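Local coordinates for protein DMATS type aromatic prenyltransferase (PDB 6ZRY) that probably transfers a dimethylallyl group to the indole ring of tryptophan, as an aromatic prenyltransferase with an ABBA-barrel fold, at residues E157-L162 against D193-F198; G40-P43 against P48-P51; A15-V20 against P73-L78. All coordinates share one frame; numbering follows the deposited sequence. Where two conformers were deposited one is given.

Contact 1: E157-L162 against D193-F198; sequences ERSPAL and DRLTFF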
loop_
_atom_site.group_PDB
_atom_site.type_symbol
_atom_site.label_atom_id
_atom_site.label_comp_id
_atom_site.label_asym_id
_atom_site.label_seq_id
_atom_site.Cartn_x
_atom_site.Cartn_y
_atom_site.Cartn_z
ATOM N N GLU A 157 -18.519 -10.284 -6.043
ATOM C CA GLU A 157 -19.099 -11.639 -5.824
ATOM C C GLU A 157 -18.072 -12.722 -6.191
ATOM O O GLU A 157 -18.027 -13.751 -5.508
ATOM C CB GLU A 157 -20.376 -11.829 -6.657
ATOM N N ARG A 158 -17.292 -12.488 -7.233
ATOM C CA ARG A 158 -16.327 -13.476 -7.786
ATOM C C ARG A 158 -14.989 -13.438 -7.047
ATOM O O ARG A 158 -14.184 -14.321 -7.306
ATOM C CB ARG A 158 -16.111 -13.198 -9.267
ATOM C CG ARG A 158 -17.392 -13.318 -10.088
ATOM C CD ARG A 158 -17.140 -13.273 -11.581
ATOM N NE ARG A 158 -16.361 -14.437 -11.996
ATOM C CZ ARG A 158 -15.851 -14.623 -13.210
ATOM N NH1 ARG A 158 -16.040 -13.720 -14.166
ATOM N NH2 ARG A 158 -15.155 -15.715 -13.467
ATOM N N SER A 159 -14.748 -12.445 -6.174
ATOM C CA SER A 159 -13.413 -12.218 -5.560
ATOM C C SER A 159 -12.967 -13.411 -4.717
ATOM O O SER A 159 -11.821 -13.821 -4.851
ATOM C CB SER A 159 -13.298 -10.867 -4.813
ATOM O OG SER A 159 -14.225 -10.717 -3.753
ATOM N N PRO A 160 -13.799 -14.050 -3.853
ATOM C CA PRO A 160 -13.288 -15.133 -3.031
ATOM C C PRO A 160 -12.795 -16.307 -3.904
ATOM O O PRO A 160 -11.732 -16.858 -3.595
ATOM C CB PRO A 160 -14.448 -15.467 -2.078
ATOM C CG PRO A 160 -15.331 -14.231 -2.115
ATOM C CD PRO A 160 -15.182 -13.700 -3.522
ATOM N N ALA A 161 -13.515 -16.625 -4.985
ATOM C CA ALA A 161 -13.204 -17.758 -5.894
ATOM C C ALA A 161 -11.963 -17.436 -6.705
ATOM O O ALA A 161 -11.140 -18.327 -6.873
ATOM C CB ALA A 161 -14.373 -18.043 -6.802
ATOM N N LEU A 162 -11.843 -16.191 -7.177
ATOM C CA LEU A 162 -10.652 -15.697 -7.897
ATOM C C LEU A 162 -9.424 -15.911 -7.013
ATOM O O LEU A 162 -8.479 -16.559 -7.470
ATOM C CB LEU A 162 -10.822 -14.222 -8.262
ATOM C CG LEU A 162 -9.978 -13.727 -9.442
ATOM C CD1 LEU A 162 -10.354 -12.316 -9.841
ATOM C CD2 LEU A 162 -8.495 -13.796 -9.152
ATOM N N ASP A 193 -16.195 -7.462 5.005
ATOM C CA ASP A 193 -14.784 -7.916 4.843
ATOM C C ASP A 193 -14.483 -8.127 3.352
ATOM O O ASP A 193 -14.939 -9.107 2.773
ATOM C CB ASP A 193 -14.503 -9.166 5.661
ATOM C CG ASP A 193 -14.506 -8.935 7.168
ATOM O OD1 ASP A 193 -14.322 -7.776 7.612
ATOM O OD2 ASP A 193 -14.651 -9.919 7.887
ATOM N N ARG A 194 -13.717 -7.223 2.768
ATOM C CA ARG A 194 -13.541 -7.088 1.306
ATOM C C ARG A 194 -12.114 -7.491 0.974
ATOM O O ARG A 194 -11.195 -7.076 1.685
ATOM C CB ARG A 194 -13.869 -5.654 0.888
ATOM C CG ARG A 194 -15.350 -5.292 1.046
ATOM C CD ARG A 194 -16.200 -5.575 -0.154
ATOM N NE ARG A 194 -15.767 -4.850 -1.335
ATOM C CZ ARG A 194 -16.108 -3.607 -1.649
ATOM N NH1 ARG A 194 -16.925 -2.909 -0.868
ATOM N NH2 ARG A 194 -15.619 -3.062 -2.753
ATOM N N LEU A 195 -11.933 -8.282 -0.061
ATOM C CA LEU A 195 -10.587 -8.667 -0.579
ATOM C C LEU A 195 -10.068 -7.532 -1.478
ATOM O O LEU A 195 -10.573 -7.341 -2.616
ATOM C CB LEU A 195 -10.710 -9.999 -1.326
ATOM C CG LEU A 195 -11.241 -11.162 -0.482
ATOM C CD1 LEU A 195 -11.792 -12.273 -1.363
ATOM C CD2 LEU A 195 -10.185 -11.694 0.450
ATOM N N THR A 196 -9.098 -6.786 -0.989
ATOM C CA THR A 196 -8.756 -5.460 -1.546
ATOM C C THR A 196 -7.518 -5.555 -2.433
ATOM O O THR A 196 -7.509 -4.919 -3.484
ATOM C CB THR A 196 -8.583 -4.431 -0.429
ATOM O OG1 THR A 196 -9.826 -4.397 0.277
ATOM C CG2 THR A 196 -8.237 -3.066 -0.985
ATOM N N PHE A 197 -6.470 -6.243 -1.993
ATOM C CA PHE A 197 -5.244 -6.406 -2.798
ATOM C C PHE A 197 -4.760 -7.843 -2.739
ATOM O O PHE A 197 -4.763 -8.435 -1.666
ATOM C CB PHE A 197 -4.065 -5.545 -2.310
ATOM C CG PHE A 197 -4.300 -4.052 -2.292
ATOM C CD1 PHE A 197 -4.585 -3.365 -3.456
ATOM C CD2 PHE A 197 -4.179 -3.340 -1.114
ATOM C CE1 PHE A 197 -4.749 -1.986 -3.447
ATOM C CE2 PHE A 197 -4.351 -1.962 -1.094
ATOM C CZ PHE A 197 -4.643 -1.286 -2.265
ATOM N N PHE A 198 -4.301 -8.337 -3.881
ATOM C CA PHE A 198 -3.542 -9.586 -4.015
ATOM C C PHE A 198 -2.157 -9.197 -4.487
ATOM O O PHE A 198 -2.049 -8.811 -5.658
ATOM C CB PHE A 198 -4.294 -10.501 -4.984
ATOM C CG PHE A 198 -3.706 -11.872 -5.174
ATOM C CD1 PHE A 198 -2.603 -12.074 -6.005
ATOM C CD2 PHE A 198 -4.300 -12.980 -4.582
ATOM C CE1 PHE A 198 -2.075 -13.350 -6.187
ATOM C CE2 PHE A 198 -3.762 -14.244 -4.758
ATOM C CZ PHE A 198 -2.656 -14.426 -5.560
HETATM O O HOH W 1 -14.191 -8.754 -1.694
#
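Leu-195 carries this contact almost alone, pushing one methyl, CD1, against Ser-159 and Pro-160. Leu-195 CD1 comes closest to Pro-160 CA, at 3.6 Å, and lies 3.7 Å from Ser-159 OG. The proline ring adds less, with Pro-160 CG 4.1 Å from Leu-195 CD1, and the two side chains meet at a slant. What carries the methyl across is the first torsion of Leu-195, which sets CG opposite the carbonyl carbon and beside the backbone N (chi1 -59°).

The polar link runs through a water. The water O donates to Ser-159 OG at 2.8 Å and accepts from Leu-195 N, also at 2.8 Å, so this strand amide is tied to Ser-159. The serine hydroxyl, turned between its own N and carbonyl carbon (chi1 60°), in turn bonds to the carbonyl oxygen of Val-156, so OG is held by two partners.

Further along the strand, Thr-196 and Phe-197 both face Tyr-213 of strand 209-220, a classic beta bulge. Phe-197 touches the bound tryptophan, whereas Leu-195 and Phe-198 both pack on Val-163 of helix 159-170. Helix outside, strand inside, joined by apolar side chains and one water, is the layering of the ABBA barrel.

Contact 2: G40-P43 against P48-P51; sequences GPRP and PAWP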
loop_
_atom_site.group_PDB
_atom_site.type_symbol
_atom_site.label_atom_id
_atom_site.label_comp_id
_atom_site.label_asym_id
_atom_site.label_seq_id
_atom_site.Cartn_x
_atom_site.Cartn_y
_atom_site.Cartn_z
ATOM N N GLY A 40 3.382 12.447 -15.765
ATOM C CA GLY A 40 4.609 13.146 -15.376
ATOM C C GLY A 40 4.637 14.582 -15.912
ATOM O O GLY A 40 4.810 15.554 -15.150
ATOM N N PRO A 41 4.522 14.774 -17.245
ATOM C CA PRO A 41 4.594 16.105 -17.828
ATOM C C PRO A 41 3.345 16.978 -17.682
ATOM O O PRO A 41 3.382 18.149 -18.108
ATOM C CB PRO A 41 4.821 15.826 -19.333
ATOM C CG PRO A 41 5.261 14.394 -19.393
ATOM C CD PRO A 41 4.513 13.721 -18.266
ATOM N N ARG A 42 2.283 16.436 -17.108
ATOM C CA ARG A 42 0.979 17.115 -16.964
ATOM C C ARG A 42 1.113 18.277 -15.978
ATOM O O ARG A 42 1.671 18.123 -14.905
ATOM C CB ARG A 42 -0.065 16.118 -16.497
ATOM C CG ARG A 42 -1.478 16.630 -16.607
ATOM C CD ARG A 42 -2.470 15.617 -16.098
ATOM N NE ARG A 42 -3.790 16.195 -16.135
ATOM C CZ ARG A 42 -4.605 16.121 -17.159
ATOM N NH1 ARG A 42 -4.250 15.462 -18.242
ATOM N NH2 ARG A 42 -5.808 16.665 -17.083
ATOM N N PRO A 43 0.654 19.494 -16.333
ATOM C CA PRO A 43 0.700 20.624 -15.397
ATOM C C PRO A 43 -0.142 20.390 -14.130
ATOM O O PRO A 43 -1.226 19.861 -14.242
ATOM C CB PRO A 43 0.126 21.801 -16.204
ATOM C CG PRO A 43 0.262 21.375 -17.668
ATOM C CD PRO A 43 0.143 19.864 -17.672
ATOM N N PRO A 48 -6.651 16.372 -12.091
ATOM C CA PRO A 48 -6.107 15.034 -12.290
ATOM C C PRO A 48 -6.560 14.439 -13.629
ATOM O O PRO A 48 -7.688 14.637 -13.989
ATOM C CB PRO A 48 -6.655 14.227 -11.103
ATOM C CG PRO A 48 -6.950 15.267 -10.051
ATOM C CD PRO A 48 -7.308 16.524 -10.802
ATOM N N ALA A 49 -5.680 13.678 -14.278
ATOM C CA ALA A 49 -5.913 13.044 -15.599
ATOM C C ALA A 49 -7.033 12.011 -15.493
ATOM O O ALA A 49 -7.677 11.756 -16.514
ATOM C CB ALA A 49 -4.643 12.437 -16.107
ATOM N N TRP A 50 -7.291 11.507 -14.276
ATOM C CA TRP A 50 -8.191 10.362 -13.970
ATOM C C TRP A 50 -8.342 10.306 -12.456
ATOM O O TRP A 50 -7.374 10.615 -11.763
ATOM C CB TRP A 50 -7.561 9.070 -14.510
ATOM C CG TRP A 50 -8.199 7.824 -14.000
ATOM C CD1 TRP A 50 -7.745 6.975 -13.028
ATOM C CD2 TRP A 50 -9.438 7.294 -14.450
ATOM N NE1 TRP A 50 -8.628 5.952 -12.851
ATOM C CE2 TRP A 50 -9.683 6.131 -13.703
ATOM C CE3 TRP A 50 -10.361 7.708 -15.411
ATOM C CZ2 TRP A 50 -10.822 5.361 -13.895
ATOM C CZ3 TRP A 50 -11.485 6.948 -15.603
ATOM C CH2 TRP A 50 -11.716 5.794 -14.844
ATOM N N PRO A 51 -9.529 9.990 -11.893
ATOM C CA PRO A 51 -9.673 9.922 -10.432
ATOM C C PRO A 51 -9.064 8.650 -9.816
ATOM O O PRO A 51 -9.816 7.812 -9.288
ATOM C CB PRO A 51 -11.187 10.028 -10.191
ATOM C CG PRO A 51 -11.825 9.615 -11.520
ATOM C CD PRO A 51 -10.817 9.888 -12.599
#
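Arg-42 NE, beside Ala-49, donates a hydrogen bond to the carbonyl oxygen of Pro-47, just ahead of segment 48-51, and NH2 of the same guanidinium also has a hydrogen-bonding partner in a residue adjoining one of the segments. With its polar end fixed in this way, the flat group is laid against the backbone of Ala-49. Ala-49 CA sits over the centre of one face of the Arg-42 guanidinium, 3.7 Å above the plane. Ala-49 N is over that face as well, 3.7 Å from Arg-42 NE, in van der Waals contact. The methyl adds to it, with Ala-49 CB 3.7 Å from Arg-42 NH1 and 3.9 Å from Arg-42 CD. The carbonyl of Pro-48 approaches obliquely, Pro-48 C lying 4.1 Å from Arg-42 NE.

The reach comes from a fully stretched chain: CG is opposite the backbone N (chi1 -167°), the methylenes run straight on to NE, and the last turn, chi4 90°, swings the guanidinium plane across the line of the chain to meet Ala-49. Cutting Arg-42 back to an alanine is likely to leave the Pro-47 carbonyl without its NE donor and the Ala-49 backbone uncovered. Arg-42, Pro-48 and Ala-49 all touch a crystal neighbour as well, so the lattice may have some say in the conformation seen here.

Both segments belong to the long connection between helix 26-36 and strand 61-68. The backbones of Gly-40 and Arg-42 bond to Ser-7 and Val-6, at the start of helix 6-21. At the other segment, Ala-49 and Trp-50 pack on Leu-82, and Trp-50 continues onto Pro-88 and Asn-91 of helix 88-106.

Contact 3: A15-V20 against P73-L78; sequences ARLCEV and PTLRIL
Helix 6-21 packs on strand 71-79 as part of the outer helical layer of the ABBA barrel, Leu-75 of the strand meeting Leu-17 and Cys-18. The contact is buried, and made by apolar side chains with one backbone N beside a methyl. Side chains alternate along the strand: Leu-75 and Ile-77 turn to the helical layer, where Ile-77 packs on Leu-32 and Leu-35 of helix 26-36, while Leu-78 touches the bound tryptophan.

Both methyls of Leu-75 are used. CG stands opposite the backbone N (chi1 174°), which carries the fork out from the sheet to the helix. Both prongs bear on Leu-17 CB, Leu-75 CD2 at 3.7 Å and Leu-75 CD1 at 3.9 Å, and Leu-75 CD1 also lies 3.8 Å from Leu-17 CD1. The two leucine side chains cross at about a right angle. Leu-17 reaches further, onto Phe-63 of strand 61-68 and onto Ala-311, Ala-314 and Val-315 of helix 305-315, which joins two helices and the sheet at one side chain.

The CB bond of Cys-18 points away from the strand; with chi1 -81° the sulfur stays beside the backbone N, within reach of Leu-75. The Cys-18 side chain also packs on Pro-28 of helix 26-36. Cys-18 SG reaches Leu-75 CD2 at 3.9 Å, and the same methyl is 3.7 Å from Cys-18 N.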
loop_
_atom_site.group_PDB
_atom_site.type_symbol
_atom_site.label_atom_id
_atom_site.label_comp_id
_atom_site.label_asym_id
_atom_site.label_seq_id
_atom_site.Cartn_x
_atom_site.Cartn_y
_atom_site.Cartn_z
ATOM N N ALA A 15 13.453 12.634 -4.436
ATOM C CA ALA A 15 14.896 12.991 -4.334
ATOM C C ALA A 15 15.241 13.278 -2.860
ATOM O O ALA A 15 16.228 12.731 -2.359
ATOM C CB ALA A 15 15.203 14.160 -5.233
ATOM N N ARG A 16 14.411 14.059 -2.178
ATOM C CA ARG A 16 14.625 14.417 -0.762
ATOM C C ARG A 16 14.411 13.180 0.117
ATOM O O ARG A 16 15.220 12.975 1.055
ATOM C CB ARG A 16 13.755 15.618 -0.387
ATOM C CG ARG A 16 14.164 16.919 -1.064
ATOM C CD ARG A 16 13.372 18.092 -0.532
ATOM N NE ARG A 16 11.958 17.980 -0.843
ATOM C CZ ARG A 16 11.359 18.465 -1.949
ATOM N NH1 ARG A 16 10.056 18.281 -2.135
ATOM N NH2 ARG A 16 12.058 19.140 -2.860
ATOM N N LEU A 17 13.422 12.342 -0.180
ATOM C CA LEU A 17 13.134 11.147 0.654
ATOM C C LEU A 17 14.318 10.161 0.574
ATOM O O LEU A 17 14.598 9.442 1.589
ATOM C CB LEU A 17 11.853 10.486 0.148
ATOM C CG LEU A 17 10.552 11.088 0.655
ATOM C CD1 LEU A 17 9.375 10.431 -0.046
ATOM C CD2 LEU A 17 10.419 10.911 2.167
ATOM N N CYS A 18 14.927 10.063 -0.601
ATOM C CA CYS A 18 16.080 9.170 -0.869
ATOM C C CYS A 18 17.241 9.564 0.042
ATOM O O CYS A 18 17.869 8.641 0.625
ATOM C CB CYS A 18 16.501 9.213 -2.330
ATOM S SG CYS A 18 15.484 8.165 -3.383
ATOM N N GLU A 19 17.504 10.869 0.163
ATOM C CA GLU A 19 18.583 11.428 1.017
ATOM C C GLU A 19 18.286 11.069 2.460
ATOM O O GLU A 19 19.195 10.630 3.154
ATOM C CB GLU A 19 18.685 12.942 0.888
ATOM C CG GLU A 19 19.192 13.402 -0.459
ATOM C CD GLU A 19 20.018 14.680 -0.418
ATOM O OE1 GLU A 19 19.524 15.673 0.131
ATOM O OE2 GLU A 19 21.160 14.670 -0.926
ATOM N N VAL A 20 17.039 11.247 2.883
ATOM C CA VAL A 20 16.597 10.928 4.268
ATOM C C VAL A 20 16.911 9.445 4.560
ATOM O O VAL A 20 17.472 9.176 5.631
ATOM C CB VAL A 20 15.106 11.273 4.486
ATOM C CG1 VAL A 20 14.571 10.699 5.783
ATOM C CG2 VAL A 20 14.862 12.764 4.437
ATOM N N PRO A 73 15.916 2.641 7.056
ATOM C CA PRO A 73 14.525 2.660 6.595
ATOM C C PRO A 73 14.369 2.284 5.114
ATOM O O PRO A 73 15.231 2.574 4.328
ATOM C CB PRO A 73 14.063 4.108 6.827
ATOM C CG PRO A 73 15.050 4.642 7.857
ATOM C CD PRO A 73 16.360 3.953 7.523
ATOM N N THR A 74 13.249 1.664 4.788
ATOM C CA THR A 74 12.873 1.274 3.429
ATOM C C THR A 74 11.910 2.334 2.870
ATOM O O THR A 74 10.905 2.603 3.498
ATOM C CB THR A 74 12.278 -0.126 3.403
ATOM O OG1 THR A 74 13.243 -1.056 3.904
ATOM C CG2 THR A 74 11.860 -0.546 2.015
ATOM N N LEU A 75 12.205 2.866 1.697
ATOM C CA LEU A 75 11.330 3.851 1.010
ATOM C C LEU A 75 10.552 3.097 -0.067
ATOM O O LEU A 75 11.148 2.263 -0.766
ATOM C CB LEU A 75 12.257 4.947 0.475
ATOM C CG LEU A 75 11.696 6.045 -0.412
ATOM C CD1 LEU A 75 10.539 6.779 0.247
ATOM C CD2 LEU A 75 12.820 7.020 -0.749
ATOM N N ARG A 76 9.258 3.352 -0.182
ATOM C CA ARG A 76 8.429 2.711 -1.225
ATOM C C ARG A 76 7.539 3.755 -1.898
ATOM O O ARG A 76 7.197 4.783 -1.259
ATOM C CB ARG A 76 7.613 1.563 -0.634
ATOM C CG ARG A 76 8.441 0.587 0.188
ATOM C CD ARG A 76 8.454 0.939 1.679
ATOM N NE ARG A 76 7.087 1.160 2.130
ATOM C CZ ARG A 76 6.146 0.194 2.226
ATOM N NH1 ARG A 76 6.449 -1.067 1.963
ATOM N NH2 ARG A 76 4.916 0.497 2.609
ATOM N N ILE A 77 7.199 3.482 -3.148
ATOM C CA ILE A 77 6.189 4.228 -3.919
ATOM C C ILE A 77 5.140 3.218 -4.331
ATOM O O ILE A 77 5.530 2.222 -4.977
ATOM C CB ILE A 77 6.791 4.897 -5.164
ATOM C CG1 ILE A 77 7.825 5.956 -4.801
ATOM C CG2 ILE A 77 5.666 5.466 -5.995
ATOM C CD1 ILE A 77 8.707 6.376 -5.945
ATOM N N LEU A 78 3.878 3.499 -4.041
ATOM C CA LEU A 78 2.726 2.773 -4.603
ATOM C C LEU A 78 2.129 3.640 -5.696
ATOM O O LEU A 78 1.916 4.823 -5.449
ATOM C CB LEU A 78 1.710 2.499 -3.494
ATOM C CG LEU A 78 0.438 1.751 -3.915
ATOM C CD1 LEU A 78 0.743 0.296 -4.225
ATOM C CD2 LEU A 78 -0.600 1.830 -2.834
#

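How the contacts relate
Contacts 1 and 3 are two instances of helix against barrel strand on the same antiparallel sheet, on opposite sides of the chain's centre. Their centres are 31 Å apart, yet their nearest atoms come to about 5 Å, where Phe-197 and Leu-78 approach each other; both residues touch the bound tryptophan. The contacts themselves stay back from the pocket: the side chains of Leu-195, Pro-48 and Leu-75 are each about 13 Å from that ligand. Contact 2, a surface loop, falls in sequence between the two segments of contact 3, with centres 22 Å apart. It touches neither of the others, the nearest atoms being about 12 Å away in each case.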